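Local coordinates for protein unknown (Klebsiella pneumoniae, PDB 2A2L) that is of unknown function but belongs to the HbpS-like family, which includes haem-degrading proteins, at residues Thr11-Leu14 against Ala15-Gln18; Glu25-Ala28 against Thr29-Asn32; Val39-Arg42 against Gly43-Leu47; Ile49-Met52 against Asp53-Val57. All blocks are in the same frame, centred on the assembly; numbering follows the deposited sequence.

Contact 1. Residues Thr11-Leu14 against Ala15-Gln18; sequences TITL and AAAQ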
ATOM      1  N   THR A  11      11.105 -13.778  25.857  1.00 34.00           N
ATOM      2  CA  THR A  11      10.317 -12.657  25.382  1.00 33.82           C
ATOM      3  C   THR A  11       9.911 -11.753  26.567  1.00 33.68           C
ATOM      4  O   THR A  11       9.655 -12.237  27.669  1.00 33.68           O
ATOM      5  CB  THR A  11       9.089 -13.151  24.537  1.00 33.85           C
ATOM      6  OG1 THR A  11       8.502 -12.057  23.803  1.00 33.90           O
ATOM      7  CG2 THR A  11       8.026 -13.838  25.399  1.00 33.87           C
ATOM      8  N   ILE A  12       9.883 -10.445  26.354  1.00 33.46           N
ATOM      9  CA  ILE A  12       9.319  -9.535  27.358  1.00 33.23           C
ATOM     10  C   ILE A  12       7.783  -9.691  27.417  1.00 33.11           C
ATOM     11  O   ILE A  12       7.155 -10.182  26.466  1.00 33.08           O
ATOM     12  CB  ILE A  12       9.796  -8.037  27.162  1.00 33.23           C
ATOM     13  CG1 ILE A  12       9.508  -7.181  28.409  1.00 33.31           C
ATOM     14  CG2 ILE A  12       9.216  -7.408  25.899  1.00 33.12           C
ATOM     15  CD1 ILE A  12      10.313  -5.869  28.521  1.00 33.10           C
ATOM     16  N   THR A  13       7.202  -9.292  28.545  1.00 32.89           N
ATOM     17  CA  THR A  13       5.801  -9.513  28.839  1.00 32.72           C
ATOM     18  C   THR A  13       5.025  -8.195  28.863  1.00 32.67           C
ATOM     19  O   THR A  13       5.605  -7.107  28.908  1.00 32.63           O
ATOM     20  CB  THR A  13       5.624 -10.197  30.220  1.00 32.80           C
ATOM     21  OG1 THR A  13       6.254  -9.396  31.235  1.00 32.64           O
ATOM     22  CG2 THR A  13       6.220 -11.622  30.212  1.00 32.64           C
ATOM     23  N   LEU A  14       3.707  -8.308  28.838  1.00 32.48           N
ATOM     24  CA  LEU A  14       2.843  -7.185  29.079  1.00 32.36           C
ATOM     25  C   LEU A  14       3.059  -6.611  30.491  1.00 32.29           C
ATOM     26  O   LEU A  14       3.157  -5.400  30.672  1.00 32.28           O
ATOM     27  CB  LEU A  14       1.390  -7.612  28.872  1.00 32.34           C
ATOM     28  CG  LEU A  14       0.303  -6.597  29.200  1.00 32.34           C
ATOM     29  CD1 LEU A  14       0.554  -5.296  28.457  1.00 38.55           C
ATOM     30  CD2 LEU A  14      -1.048  -7.182  28.835  1.00 33.94           C
ATOM     31  N   ALA A  15       3.135  -7.483  31.483  1.00 32.15           N
ATOM     32  CA  ALA A  15       3.421  -7.055  32.846  1.00 32.04           C
ATOM     33  C   ALA A  15       4.521  -5.996  32.878  1.00 31.94           C
ATOM     34  O   ALA A  15       4.283  -4.870  33.313  1.00 31.96           O
ATOM     35  CB  ALA A  15       3.815  -8.257  33.689  1.00 32.01           C
ATOM     36  N   ALA A  16       5.705  -6.375  32.395  1.00 31.80           N
ATOM     37  CA  ALA A  16       6.894  -5.515  32.313  1.00 31.65           C
ATOM     38  C   ALA A  16       6.700  -4.272  31.440  1.00 31.57           C
ATOM     39  O   ALA A  16       7.097  -3.174  31.825  1.00 31.58           O
ATOM     40  CB  ALA A  16       8.067  -6.322  31.797  1.00 31.63           C
ATOM     41  N   ALA A  17       6.089  -4.461  30.270  1.00 31.44           N
ATOM     42  CA  ALA A  17       5.655  -3.362  29.397  1.00 31.32           C
ATOM     43  C   ALA A  17       4.838  -2.342  30.157  1.00 31.26           C
ATOM     44  O   ALA A  17       5.083  -1.140  30.052  1.00 31.31           O
ATOM     45  CB  ALA A  17       4.858  -3.894  28.210  1.00 31.25           C
ATOM     46  N   GLN A  18       3.863  -2.821  30.921  1.00 31.19           N
ATOM     47  CA  GLN A  18       2.940  -1.947  31.631  1.00 31.13           C
ATOM     48  C   GLN A  18       3.645  -1.077  32.659  1.00 31.11           C
ATOM     49  O   GLN A  18       3.315   0.093  32.819  1.00 31.16           O
ATOM     50  CB  GLN A  18       1.871  -2.772  32.316  1.00 31.07           C
ATOM     51  CG  GLN A  18       0.667  -2.996  31.471  1.00 30.97           C
ATOM     52  CD  GLN A  18      -0.184  -4.103  32.028  1.00 20.97           C
ATOM     53  OE1 GLN A  18       0.274  -4.900  32.845  1.00 33.27           O
ATOM     54  NE2 GLN A  18      -1.430  -4.169  31.592  1.00 11.24           N
TER

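Contact 2. Residues Glu25-Ala28 against Thr29-Asn32; sequences EKKA and TEIN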
ATOM      1  N   GLU A  25       5.914   7.632  31.690  1.00 31.40           N
ATOM      2  CA  GLU A  25       4.855   8.612  31.859  1.00 31.48           C
ATOM      3  C   GLU A  25       5.147   9.583  32.999  1.00 31.44           C
ATOM      4  O   GLU A  25       4.662  10.719  33.023  1.00 31.50           O
ATOM      5  CB  GLU A  25       3.516   7.910  32.103  1.00 31.46           C
ATOM      6  CG  GLU A  25       2.288   8.706  31.658  1.00 31.55           C
ATOM      7  CD  GLU A  25       0.963   8.116  32.148  1.00 31.70           C
ATOM      8  OE1 GLU A  25       0.937   6.961  32.637  1.00 43.75           O
ATOM      9  OE2 GLU A  25      -0.063   8.829  32.036  1.00 54.96           O
ATOM     10  N   LYS A  26       5.950   9.135  33.949  1.00 31.43           N
ATOM     11  CA  LYS A  26       6.217   9.928  35.130  1.00 31.37           C
ATOM     12  C   LYS A  26       7.432  10.788  34.875  1.00 31.29           C
ATOM     13  O   LYS A  26       7.502  11.925  35.335  1.00 31.28           O
ATOM     14  CB  LYS A  26       6.472   9.006  36.305  1.00 31.36           C
ATOM     15  CG  LYS A  26       6.078   9.558  37.645  1.00 31.49           C
ATOM     16  CD  LYS A  26       6.696   8.694  38.747  1.00 50.30           C
ATOM     17  CE  LYS A  26       7.567   9.518  39.685  1.00 51.13           C
ATOM     18  NZ  LYS A  26       8.319   8.657  40.642  1.00 44.19           N
ATOM     19  N   LYS A  27       8.389  10.239  34.143  1.00 31.24           N
ATOM     20  CA  LYS A  27       9.571  10.997  33.758  1.00 31.23           C
ATOM     21  C   LYS A  27       9.258  12.059  32.711  1.00 31.22           C
ATOM     22  O   LYS A  27       9.763  13.176  32.786  1.00 31.21           O
ATOM     23  CB  LYS A  27      10.664  10.067  33.240  1.00 31.24           C
ATOM     24  CG  LYS A  27      11.987  10.764  32.919  1.00 31.20           C
ATOM     25  CD  LYS A  27      12.745  11.140  34.169  1.00 35.07           C
ATOM     26  CE  LYS A  27      13.786  12.195  33.860  1.00 35.53           C
ATOM     27  NZ  LYS A  27      14.150  12.954  35.097  1.00 40.95           N
ATOM     28  N   ALA A  28       8.434  11.699  31.730  1.00 31.20           N
ATOM     29  CA  ALA A  28       8.086  12.612  30.665  1.00 31.18           C
ATOM     30  C   ALA A  28       7.385  13.817  31.283  1.00 31.21           C
ATOM     31  O   ALA A  28       7.598  14.952  30.865  1.00 31.18           O
ATOM     32  CB  ALA A  28       7.205  11.939  29.661  1.00 31.14           C
ATOM     33  N   THR A  29       6.574  13.556  32.308  1.00 31.19           N
ATOM     34  CA  THR A  29       5.796  14.605  32.946  1.00 31.22           C
ATOM     35  C   THR A  29       6.610  15.714  33.614  1.00 31.08           C
ATOM     36  O   THR A  29       6.293  16.902  33.459  1.00 31.13           O
ATOM     37  CB  THR A  29       4.712  14.019  33.838  1.00 31.21           C
ATOM     38  OG1 THR A  29       3.463  14.094  33.133  1.00 31.50           O
ATOM     39  CG2 THR A  29       4.605  14.748  35.207  1.00 31.42           C
ATOM     40  N   GLU A  30       7.685  15.325  34.292  1.00 30.95           N
ATOM     41  CA  GLU A  30       8.560  16.264  35.003  1.00 30.81           C
ATOM     42  C   GLU A  30       9.632  16.957  34.135  1.00 30.65           C
ATOM     43  O   GLU A  30      10.185  18.007  34.524  1.00 30.67           O
ATOM     44  CB  GLU A  30       9.225  15.562  36.193  1.00 30.83           C
ATOM     45  CG  GLU A  30       9.797  14.201  35.864  1.00 30.82           C
ATOM     46  CD  GLU A  30      10.705  13.658  36.959  1.00 31.12           C
ATOM     47  OE1 GLU A  30      11.954  13.745  36.807  1.00 47.72           O
ATOM     48  OE2 GLU A  30      10.163  13.135  37.968  1.00 44.54           O
ATOM     49  N   ILE A  31       9.942  16.376  32.977  1.00 30.40           N
ATOM     50  CA  ILE A  31      10.665  17.129  31.948  1.00 30.15           C
ATOM     51  C   ILE A  31       9.723  17.793  30.933  1.00 29.95           C
ATOM     52  O   ILE A  31      10.158  18.225  29.850  1.00 29.89           O
ATOM     53  CB  ILE A  31      11.774  16.306  31.243  1.00 30.16           C
ATOM     54  CG1 ILE A  31      11.242  14.964  30.740  1.00 30.22           C
ATOM     55  CG2 ILE A  31      12.961  16.141  32.148  1.00 30.14           C
ATOM     56  CD1 ILE A  31      11.882  14.495  29.437  1.00 36.58           C
ATOM     57  N   ASN A  32       8.440  17.848  31.316  1.00 29.64           N
ATOM     58  CA  ASN A  32       7.410  18.684  30.700  1.00 29.32           C
ATOM     59  C   ASN A  32       7.174  18.354  29.249  1.00 29.08           C
ATOM     60  O   ASN A  32       7.150  19.252  28.406  1.00 29.04           O
ATOM     61  CB  ASN A  32       7.737  20.167  30.833  1.00 29.35           C
ATOM     62  CG  ASN A  32       7.248  20.758  32.137  1.00 29.56           C
ATOM     63  OD1 ASN A  32       7.960  21.538  32.771  1.00 45.07           O
ATOM     64  ND2 ASN A  32       6.024  20.404  32.543  1.00 41.37           N
TER

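Contact 3. Residues Val39-Arg42 against Gly43-Leu47; sequences VVDR and GGNTL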
ATOM      1  N   VAL A  39       6.118  -0.805  23.228  1.00 23.45           N
ATOM      2  CA  VAL A  39       6.943  -1.974  23.525  1.00 23.29           C
ATOM      3  C   VAL A  39       6.515  -3.098  22.619  1.00 23.23           C
ATOM      4  O   VAL A  39       5.332  -3.398  22.512  1.00 23.22           O
ATOM      5  CB  VAL A  39       6.791  -2.518  24.994  1.00 23.33           C
ATOM      6  CG1 VAL A  39       7.784  -3.692  25.237  1.00 23.20           C
ATOM      7  CG2 VAL A  39       7.024  -1.438  26.028  1.00 23.12           C
ATOM      8  N   VAL A  40       7.487  -3.735  21.980  1.00 23.15           N
ATOM      9  CA  VAL A  40       7.228  -4.938  21.195  1.00 23.04           C
ATOM     10  C   VAL A  40       7.815  -6.140  21.919  1.00 23.03           C
ATOM     11  O   VAL A  40       8.825  -6.019  22.628  1.00 22.94           O
ATOM     12  CB  VAL A  40       7.799  -4.820  19.758  1.00 23.11           C
ATOM     13  CG1 VAL A  40       7.023  -3.734  18.968  1.00 22.99           C
ATOM     14  CG2 VAL A  40       9.312  -4.498  19.779  1.00 23.03           C
ATOM     15  N   ASP A  41       7.179  -7.297  21.760  1.00 22.94           N
ATOM     16  CA  ASP A  41       7.787  -8.533  22.257  1.00 22.88           C
ATOM     17  C   ASP A  41       8.962  -9.029  21.384  1.00 22.82           C
ATOM     18  O   ASP A  41       9.364  -8.353  20.420  1.00 22.76           O
ATOM     19  CB  ASP A  41       6.727  -9.608  22.508  1.00 22.87           C
ATOM     20  CG  ASP A  41       6.168 -10.226  21.231  1.00 22.94           C
ATOM     21  OD1 ASP A  41       6.828 -10.166  20.171  1.00 33.87           O
ATOM     22  OD2 ASP A  41       5.074 -10.837  21.311  1.00 23.71           O
ATOM     23  N   ARG A  42       9.490 -10.204  21.730  1.00 22.72           N
ATOM     24  CA  ARG A  42      10.733 -10.766  21.152  1.00 22.63           C
ATOM     25  C   ARG A  42      10.714 -11.018  19.623  1.00 22.58           C
ATOM     26  O   ARG A  42      11.762 -11.012  18.951  1.00 22.50           O
ATOM     27  CB  ARG A  42      11.051 -12.063  21.898  1.00 22.64           C
ATOM     28  CG  ARG A  42      12.251 -12.852  21.432  1.00 22.67           C
ATOM     29  CD  ARG A  42      11.873 -13.950  20.448  1.00 23.33           C
ATOM     30  NE  ARG A  42      12.956 -14.167  19.499  1.00 13.72           N
ATOM     31  CZ  ARG A  42      14.237 -14.019  19.804  1.00 22.43           C
ATOM     32  NH1 ARG A  42      14.598 -13.677  21.027  1.00 21.36           N
ATOM     33  NH2 ARG A  42      15.168 -14.218  18.879  1.00 60.60           N
ATOM     34  N   GLY A  43       9.523 -11.264  19.091  1.00 22.48           N
ATOM     35  CA  GLY A  43       9.348 -11.365  17.641  1.00 22.41           C
ATOM     36  C   GLY A  43       9.091 -10.039  16.941  1.00 22.32           C
ATOM     37  O   GLY A  43       8.879 -10.006  15.741  1.00 22.31           O
ATOM     38  N   GLY A  44       9.112  -8.945  17.680  1.00 22.26           N
ATOM     39  CA  GLY A  44       8.818  -7.653  17.096  1.00 22.24           C
ATOM     40  C   GLY A  44       7.357  -7.290  17.172  1.00 22.20           C
ATOM     41  O   GLY A  44       6.922  -6.296  16.577  1.00 22.27           O
ATOM     42  N   ASN A  45       6.590  -8.075  17.923  1.00 22.12           N
ATOM     43  CA  ASN A  45       5.146  -7.930  17.933  1.00 22.03           C
ATOM     44  C   ASN A  45       4.610  -7.024  19.022  1.00 21.97           C
ATOM     45  O   ASN A  45       4.998  -7.138  20.177  1.00 21.96           O
ATOM     46  CB  ASN A  45       4.478  -9.302  17.975  1.00 22.05           C
ATOM     47  CG  ASN A  45       4.772 -10.105  16.732  1.00 22.11           C
ATOM     48  OD1 ASN A  45       4.551  -9.634  15.606  1.00 12.60           O
ATOM     49  ND2 ASN A  45       5.297 -11.308  16.916  1.00 28.84           N
ATOM     50  N   THR A  46       3.700  -6.138  18.620  1.00 21.86           N
ATOM     51  CA  THR A  46       3.179  -5.100  19.449  1.00 21.77           C
ATOM     52  C   THR A  46       2.648  -5.714  20.734  1.00 21.70           C
ATOM     53  O   THR A  46       1.783  -6.583  20.692  1.00 21.72           O
ATOM     54  CB  THR A  46       2.047  -4.377  18.721  1.00 21.76           C
ATOM     55  OG1 THR A  46       2.438  -4.135  17.372  1.00 21.87           O
ATOM     56  CG2 THR A  46       1.720  -3.071  19.382  1.00 21.83           C
ATOM     57  N   LEU A  47       3.200  -5.293  21.867  1.00 21.57           N
ATOM     58  CA  LEU A  47       2.602  -5.599  23.165  1.00 21.45           C
ATOM     59  C   LEU A  47       1.801  -4.389  23.589  1.00 21.40           C
ATOM     60  O   LEU A  47       0.619  -4.499  23.853  1.00 21.41           O
ATOM     61  CB  LEU A  47       3.682  -5.888  24.219  1.00 21.48           C
ATOM     62  CG  LEU A  47       4.432  -7.213  24.184  1.00 21.26           C
ATOM     63  CD1 LEU A  47       5.574  -7.215  25.215  1.00  6.38           C
ATOM     64  CD2 LEU A  47       3.479  -8.355  24.443  1.00 12.40           C
TER
HETATM   65  O   HOH W   1       5.643 -12.911  18.894  1.00 15.09           O

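Contact 4. Residues Ile49-Met52 against Asp53-Val57; sequences IQRM and DEAFV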
ATOM      1  N   ILE A  49       1.081   0.010  23.005  1.00 21.08           N
ATOM      2  CA  ILE A  49       1.251   1.402  22.547  1.00 21.04           C
ATOM      3  C   ILE A  49       0.438   2.354  23.411  1.00 21.00           C
ATOM      4  O   ILE A  49      -0.755   2.164  23.555  1.00 21.04           O
ATOM      5  CB  ILE A  49       0.770   1.581  21.104  1.00 20.97           C
ATOM      6  CG1 ILE A  49       1.622   0.765  20.149  1.00 20.96           C
ATOM      7  CG2 ILE A  49       0.713   3.069  20.714  1.00 21.02           C
ATOM      8  CD1 ILE A  49       1.053   0.715  18.717  1.00 36.14           C
ATOM      9  N   GLN A  50       1.074   3.385  23.956  1.00 20.98           N
ATOM     10  CA  GLN A  50       0.411   4.316  24.860  1.00 20.94           C
ATOM     11  C   GLN A  50       0.720   5.784  24.577  1.00 20.97           C
ATOM     12  O   GLN A  50       1.876   6.209  24.663  1.00 20.93           O
ATOM     13  CB  GLN A  50       0.812   4.001  26.292  1.00 20.94           C
ATOM     14  CG  GLN A  50       0.211   4.929  27.293  1.00 20.82           C
ATOM     15  CD  GLN A  50       0.464   4.493  28.697  1.00 22.58           C
ATOM     16  OE1 GLN A  50      -0.163   3.548  29.171  1.00 18.34           O
ATOM     17  NE2 GLN A  50       1.391   5.171  29.381  1.00 24.18           N
ATOM     18  N   ARG A  51      -0.323   6.545  24.254  1.00 21.01           N
ATOM     19  CA  ARG A  51      -0.172   7.934  23.833  1.00 21.14           C
ATOM     20  C   ARG A  51      -0.709   8.941  24.864  1.00 21.16           C
ATOM     21  O   ARG A  51      -1.899   8.968  25.175  1.00 21.08           O
ATOM     22  CB  ARG A  51      -0.773   8.190  22.445  1.00 21.08           C
ATOM     23  CG  ARG A  51      -0.632   9.653  22.013  1.00 21.14           C
ATOM     24  CD  ARG A  51      -1.069   9.930  20.578  1.00 21.33           C
ATOM     25  NE  ARG A  51      -2.518  10.150  20.460  1.00 37.51           N
ATOM     26  CZ  ARG A  51      -3.151  11.279  20.780  1.00 31.91           C
ATOM     27  NH1 ARG A  51      -2.484  12.327  21.254  1.00 36.61           N
ATOM     28  NH2 ARG A  51      -4.466  11.365  20.622  1.00 26.96           N
ATOM     29  N   MET A  52       0.196   9.748  25.400  1.00 21.27           N
ATOM     30  CA  MET A  52      -0.198  10.905  26.175  1.00 21.41           C
ATOM     31  C   MET A  52      -1.071  11.875  25.368  1.00 21.65           C
ATOM     32  O   MET A  52      -0.892  12.056  24.152  1.00 21.63           O
ATOM     33  CB  MET A  52       1.029  11.614  26.750  1.00 21.45           C
ATOM     34  CG  MET A  52       1.656  10.859  27.920  1.00 21.44           C
ATOM     35  SD  MET A  52       3.303  11.388  28.325  1.00 20.84           S
ATOM     36  CE  MET A  52       4.101   9.873  28.600  1.00 11.28           C
ATOM     37  N   ASP A  53      -2.022  12.495  26.059  1.00 21.86           N
ATOM     38  CA  ASP A  53      -3.142  13.137  25.400  1.00 22.10           C
ATOM     39  C   ASP A  53      -2.720  14.395  24.639  1.00 22.19           C
ATOM     40  O   ASP A  53      -3.426  14.828  23.729  1.00 22.27           O
ATOM     41  CB  ASP A  53      -4.201  13.477  26.439  1.00 22.14           C
ATOM     42  CG  ASP A  53      -4.738  12.237  27.152  1.00 22.23           C
ATOM     43  OD1 ASP A  53      -5.478  11.469  26.504  1.00 30.70           O
ATOM     44  OD2 ASP A  53      -4.420  12.042  28.349  1.00 41.24           O
ATOM     45  N   GLU A  54      -1.579  14.962  25.033  1.00 22.31           N
ATOM     46  CA  GLU A  54      -0.976  16.148  24.422  1.00 22.49           C
ATOM     47  C   GLU A  54       0.116  15.790  23.395  1.00 22.56           C
ATOM     48  O   GLU A  54       0.692  16.692  22.781  1.00 22.61           O
ATOM     49  CB  GLU A  54      -0.287  17.001  25.508  1.00 22.50           C
ATOM     50  CG  GLU A  54      -1.196  17.714  26.537  1.00 22.68           C
ATOM     51  CD  GLU A  54      -2.347  18.455  25.896  1.00 47.72           C
ATOM     52  OE1 GLU A  54      -2.089  19.472  25.212  1.00 56.87           O
ATOM     53  OE2 GLU A  54      -3.507  18.017  26.076  1.00 52.21           O
ATOM     54  N   ALA A  55       0.421  14.496  23.232  1.00 22.58           N
ATOM     55  CA  ALA A  55       1.438  14.057  22.267  1.00 22.63           C
ATOM     56  C   ALA A  55       0.979  14.131  20.794  1.00 22.66           C
ATOM     57  O   ALA A  55      -0.230  14.136  20.500  1.00 22.66           O
ATOM     58  CB  ALA A  55       1.932  12.664  22.613  1.00 22.60           C
ATOM     59  N   PHE A  56       1.957  14.201  19.885  1.00 22.68           N
ATOM     60  CA  PHE A  56       1.697  14.305  18.450  1.00 22.70           C
ATOM     61  C   PHE A  56       1.086  12.986  18.013  1.00 22.73           C
ATOM     62  O   PHE A  56       1.644  11.924  18.319  1.00 22.77           O
ATOM     63  CB  PHE A  56       3.001  14.553  17.641  1.00 22.70           C
ATOM     64  CG  PHE A  56       3.725  15.847  17.978  1.00 22.63           C
ATOM     65  CD1 PHE A  56       3.024  16.996  18.390  1.00 20.80           C
ATOM     66  CD2 PHE A  56       5.105  15.913  17.880  1.00 22.07           C
ATOM     67  CE1 PHE A  56       3.696  18.184  18.694  1.00 15.45           C
ATOM     68  CE2 PHE A  56       5.799  17.092  18.200  1.00 33.64           C
ATOM     69  CZ  PHE A  56       5.090  18.230  18.615  1.00 29.07           C
ATOM     70  N   VAL A  57      -0.051  13.045  17.318  1.00 22.72           N
ATOM     71  CA  VAL A  57      -0.664  11.833  16.754  1.00 22.71           C
ATOM     72  C   VAL A  57       0.253  11.173  15.717  1.00 22.74           C
ATOM     73  O   VAL A  57       0.265   9.936  15.582  1.00 22.80           O
ATOM     74  CB  VAL A  57      -2.150  12.047  16.217  1.00 22.79           C
ATOM     75  CG1 VAL A  57      -3.099  12.452  17.352  1.00 22.50           C
ATOM     76  CG2 VAL A  57      -2.215  13.076  15.100  1.00 22.61           C
TER

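Contact 1. Residues Thr11-Leu14 against Ala15-Gln18
A17 N bonds to T13 O at 3.0 Å and Q18 N to L14 O at 2.7 Å, two backbone bonds that start the first turn of helix 14-30 directly after strand 6-12. This is a helix N-cap, with T13 in the capping position. Its OG1 accepts from A16 N at 3.3 Å, and the N-H points almost straight at the oxygen (173°). The hydroxyl can reach there because OG1 stands between the backbone N and the carbonyl carbon (chi1 57°), which leaves it facing the start of the helix. The same OG1 also bonds to N4 O of the second subunit, so a single hydroxyl both caps this helix and meets a neighbouring chain. L14 N, another amide in the first turn, is taken up by D53 OD1 of the third subunit; a carboxylate placed there would probably be favoured by the positive end of the helix dipole.

The apolar part of the turn is modest. I12 lays CG1 against A16 CB at 3.8 Å, with CD1 almost as close, and it also packs on V39 of strand 36-41. One helical turn apart, L14 and Q18 cross obliquely. L14 CD1 touches Q18 CG at 3.8 Å, and the amide lies beside the branch point of the leucine. Q18 NE2 itself bonds to E25 OE1 and Q50 OE1 of the third subunit, while it passes L14 CG at 3.8 Å.

Contact 2. Residues Glu25-Ala28 against Thr29-Asn32
I31 N bonds to K27 O at 3.2 Å as helix 14-30 runs out into a Schellman motif. The N-H of this backbone bond is fairly straight (160°), although I31 is already the first residue to leave helical angles. E30 N makes a weak bond to the same K27 O, and T29 N a weak one to E25 O. The motif is completed by V33 N returning to A28 O and by a weak bond from N32 N to T29 O; N32, in the C-prime position, takes the positive phi that turns the chain away from the helix axis.

The charged interaction is a salt bridge along the exposed side, K27 NZ to E30 OE1 at 2.9 Å. In the lysine, CG stands anti to the backbone N, and a bend at chi2 (74°) brings the amine to the glutamate. NZ comes to OE1 on the anti side, 31° out of the carboxylate plane. K26 NZ stays 5.5 Å from E30 OE2, and its opposite charge may add a weak longer-range attraction.

Packing is of two sorts. K27 also touches L132, L133 and C136 of helix 127-143, while A28 is buried against L133 and M52. Within the turn itself carbon meets carbonyl oxygen: E30 CG sits 3.2 Å from K27 O, and I31 CG1 approaches that same K27 O to 3.1 Å.

Contact 3. Residues Val39-Arg42 against Gly43-Leu47
D41 OD1 accepts from two backbone amides of the turn that follows it, G43 N and N45 N, each at 3.1 Å. They arrive from opposite faces of the carboxylate plane, so the oxygen is gripped from above and below; the G43 bond makes an Asx turn. CG of D41 stands between the backbone N and the carbonyl carbon (chi1 74°), which brings OD1 within reach of the amides of G43 and N45.

Around this lies the frame of a beta hairpin. A type I turn runs from D41 to G44, closed by G44 N to D41 O at 2.8 Å, and G44 with its positive phi forms a classic G1 beta bulge. D41 N then bonds to N45 O at 2.7 Å and L47 N to V39 O at 2.9 Å, on either side of the non-hydrogen-bonded pair V40 and T46. L47 CG packs on D41 CB at 3.7 Å, while V40 faces helix 59-72 through L64, A67 and C71.

A water links the two polar side chains, donating to D41 OD2 at 3.2 Å and accepting from N45 ND2; the carboxylate and amide planes are turned 84° apart. OD2 has a stronger partner in R51 NH2 of the third subunit, a salt bridge, and N45 ND2 also meets G43 O of the second subunit, weakly.

The carboxylate thus divides its work: OD1 fixes the hairpin turn while OD2 forms the salt bridge with R51 of the third subunit, and those donors together probably keep D41 ionised.

Contact 4. Residues Ile49-Met52 against Asp53-Val57
V57 CG1 sits over one face of the R51 guanidinium, above its centre and 3.6 Å from R51 CZ, so the methyl caps that face from directly above, an apolar contact over a charged group. R51 reaches it in two steps: the chain leaves strand 46-51 extended, with CG anti to the backbone N, and then bends at chi3 (84°), which turns the guanidinium toward V57 and the A55 carbonyl. On the way R51 CG passes A55 CB at 4.0 Å. The A55 carbonyl approaches from an oblique direction, its O 3.0 Å from R51 NH1. NE bonds to T46 O of the third subunit, where D41 also meets the arginine's charge.

The loop is folded by a type I beta turn from M52 to A55, which carries the chain off the end of the strand. A55 N bonds to M52 O at 2.9 Å, but the donor lies above the carbonyl plane (57° out of it), a steep approach. A55 CB faces back across the turn, 3.3 Å from M52 O and 4.4 Å from M52 CB. The methionine chain itself leads away from the loop.

I49 and Q50 extend the sheet into the third subunit, and F56 and V57 rest on S72 of the fourth. Strand 46-51 is the outermost strand of the chain's own sheet, next to strand 36-41. Q50 faces A21 and E25 of helix 14-30, and M52, just past the strand, lies on E25 and A28; I49 and R51 face L64 and C60 of helix 59-72, the helix to which the loop leads.

Overall arrangement
Contact 1 is the most buried and contact 2 the most exposed, though they lie at the two ends of helix 14-30, with centres 21 Å apart; one uses a hydroxyl cap, the other a surface salt bridge in the last turn, just ahead of a Schellman ending. Contacts 3 and 4, both partly buried, share strand 46-51, from the hairpin turn at its start to the loop at its end. Contact 1 meets contact 3 through T11 OG1 on R42 N (3.0 Å), and contact 2 meets contact 4 where M52 CE packs on E25 CA (3.6 Å). Contacts 1, 3 and 4 all carry polar groups bonded to the third subunit, as does E25 of contact 2.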